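Local coordinates for putative iron binding protein (Bordetella pertussis Tohama I, PDB 1Y9U), which binds ferric iron through tyrosine side chains and probably serves as a periplasmic solute-binding protein for iron uptake, at residues V75-Q80 with A242-H247. Sequence-based numbering, arbitrary orientation.
Sequences VTQKIQ and AAVAAH
Val244 holds CG1 anti to its backbone N (chi1 174°), which splits its two methyls between two neighbours on 75-80. Gln77 CG and Ile79 CG1 both sit between N and the carbonyl carbon (chi1 66° in each), which turns Gln77 CG toward one methyl and puts Ile79 CG2 anti to its carbonyl carbon, facing the other. The backbones form a very short antiparallel strand pairing in the mixed sheet of a periplasmic-binding-protein fold, where the weak strand 76-77 crosses the end of strand 237-245. Ile79 CG2 lies 3.9 Å from Val244 CG2, the two side chains crossing nearly at right angles, and Leu258 of helix 251-261 touches both. Gln77 runs obliquely past Val244, its CG 3.9 Å from Val244 CG1. Thr76, paired with Ala245 and with its CA–CB bond directed away from 242-247, still brings CG2 to 3.8 Å from Ala243 CB, while Leu70 and Val71 of helix 64-72 touch the same threonine. Two backbone hydrogen bonds join the segments: Gln77 N donates to Val244 O at 3.0 Å, and Ala246 N to Val75 O at 2.9 Å from well above the carbonyl plane, with a C=O...N angle of only 105°. On the other side of the Gln77-Val244 pair a water bridges the backbones, accepting from Val244 N at 2.9 Å and donating to Gln77 O at 2.7 Å.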
loop_
_atom_site.group_PDB
_atom_site.type_symbol
_atom_site.label_atom_id
_atom_site.label_comp_id
_atom_site.label_asym_id
_atom_site.label_seq_id
_atom_site.Cartn_x
_atom_site.Cartn_y
_atom_site.Cartn_z
ATOM N N VAL A 75 7.962 -19.367 -6.093
ATOM C CA VAL A 75 7.801 -19.804 -4.705
ATOM C C VAL A 75 6.351 -19.743 -4.222
ATOM O O VAL A 75 6.092 -19.839 -3.027
ATOM C CB VAL A 75 8.729 -19.026 -3.746
ATOM C CG1 VAL A 75 10.202 -19.232 -4.143
ATOM C CG2 VAL A 75 8.392 -17.535 -3.687
ATOM N N THR A 76 5.432 -19.612 -5.173
ATOM C CA THR A 76 3.992 -19.690 -4.913
ATOM C C THR A 76 3.313 -20.798 -5.720
ATOM O O THR A 76 3.896 -21.346 -6.670
ATOM C CB THR A 76 3.299 -18.327 -5.242
ATOM O OG1 THR A 76 3.247 -18.100 -6.660
ATOM C CG2 THR A 76 4.077 -17.131 -4.673
ATOM N N GLN A 77 2.075 -21.109 -5.341
ATOM C CA GLN A 77 1.199 -21.939 -6.160
ATOM C C GLN A 77 -0.194 -21.329 -6.297
ATOM O O GLN A 77 -0.637 -20.529 -5.453
ATOM C CB GLN A 77 1.083 -23.363 -5.583
ATOM C CG GLN A 77 0.387 -23.430 -4.240
ATOM C CD GLN A 77 0.384 -24.838 -3.675
ATOM O OE1 GLN A 77 1.045 -25.112 -2.685
ATOM N NE2 GLN A 77 -0.375 -25.720 -4.299
ATOM N N LYS A 78 -0.868 -21.724 -7.367
ATOM C CA LYS A 78 -2.218 -21.304 -7.706
ATOM C C LYS A 78 -3.202 -21.991 -6.776
ATOM O O LYS A 78 -3.011 -23.147 -6.425
ATOM C CB LYS A 78 -2.514 -21.681 -9.164
ATOM C CG LYS A 78 -1.715 -20.863 -10.165
ATOM C CD LYS A 78 -1.928 -21.319 -11.581
ATOM C CE LYS A 78 -0.878 -20.722 -12.486
ATOM N NZ LYS A 78 -1.372 -20.604 -13.885
ATOM N N ILE A 79 -4.236 -21.268 -6.358
ATOM C CA ILE A 79 -5.326 -21.865 -5.590
ATOM C C ILE A 79 -6.654 -21.431 -6.167
ATOM O O ILE A 79 -6.754 -20.433 -6.889
ATOM C CB ILE A 79 -5.246 -21.537 -4.070
ATOM C CG1 ILE A 79 -5.464 -20.045 -3.823
ATOM C CG2 ILE A 79 -3.920 -22.034 -3.469
ATOM C CD1 ILE A 79 -5.774 -19.729 -2.393
ATOM N N GLN A 80 -7.667 -22.227 -5.849
ATOM C CA GLN A 80 -9.031 -21.971 -6.247
ATOM C C GLN A 80 -9.802 -21.782 -4.959
ATOM O O GLN A 80 -9.765 -22.622 -4.051
ATOM C CB GLN A 80 -9.582 -23.138 -7.062
ATOM C CG GLN A 80 -8.924 -23.280 -8.425
ATOM C CD GLN A 80 -7.524 -23.885 -8.363
ATOM O OE1 GLN A 80 -7.321 -24.924 -7.731
ATOM N NE2 GLN A 80 -6.555 -23.232 -9.010
ATOM N N ALA A 242 -0.810 -11.554 -0.003
ATOM C CA ALA A 242 -0.327 -12.867 0.339
ATOM C C ALA A 242 -0.580 -13.863 -0.768
ATOM O O ALA A 242 -1.357 -13.650 -1.673
ATOM C CB ALA A 242 -0.993 -13.317 1.627
ATOM N N ALA A 243 0.092 -14.991 -0.631
ATOM C CA ALA A 243 0.023 -16.101 -1.576
ATOM C C ALA A 243 0.327 -17.379 -0.818
ATOM O O ALA A 243 0.993 -17.344 0.220
ATOM C CB ALA A 243 1.026 -15.913 -2.678
ATOM N N VAL A 244 -0.179 -18.501 -1.324
ATOM C CA VAL A 244 0.205 -19.802 -0.778
ATOM C C VAL A 244 1.564 -20.203 -1.361
ATOM O O VAL A 244 1.796 -20.077 -2.554
ATOM C CB VAL A 244 -0.859 -20.854 -1.080
ATOM C CG1 VAL A 244 -0.394 -22.249 -0.637
ATOM C CG2 VAL A 244 -2.174 -20.496 -0.388
ATOM N N ALA A 245 2.459 -20.661 -0.501
ATOM C CA ALA A 245 3.802 -21.069 -0.941
ATOM C C ALA A 245 3.765 -22.307 -1.831
ATOM O O ALA A 245 2.924 -23.200 -1.652
ATOM C CB ALA A 245 4.688 -21.316 0.245
ATOM N N ALA A 246 4.697 -22.358 -2.780
ATOM C CA ALA A 246 4.746 -23.407 -3.811
ATOM C C ALA A 246 4.778 -24.826 -3.230
ATOM O O ALA A 246 4.159 -25.744 -3.779
ATOM C CB ALA A 246 5.961 -23.186 -4.707
ATOM N N HIS A 247 5.482 -24.989 -2.124
ATOM C CA HIS A 247 5.660 -26.307 -1.504
ATOM C C HIS A 247 5.003 -26.426 -0.124
ATOM O O HIS A 247 5.421 -27.220 0.723
ATOM C CB HIS A 247 7.160 -26.624 -1.466
ATOM C CG HIS A 247 7.780 -26.657 -2.826
ATOM N ND1 HIS A 247 7.493 -27.645 -3.742
ATOM C CD2 HIS A 247 8.635 -25.808 -3.445
ATOM C CE1 HIS A 247 8.155 -27.413 -4.861
ATOM N NE2 HIS A 247 8.854 -26.301 -4.710
HETATM O O HOH W 1 -1.570 -18.554 -3.849
#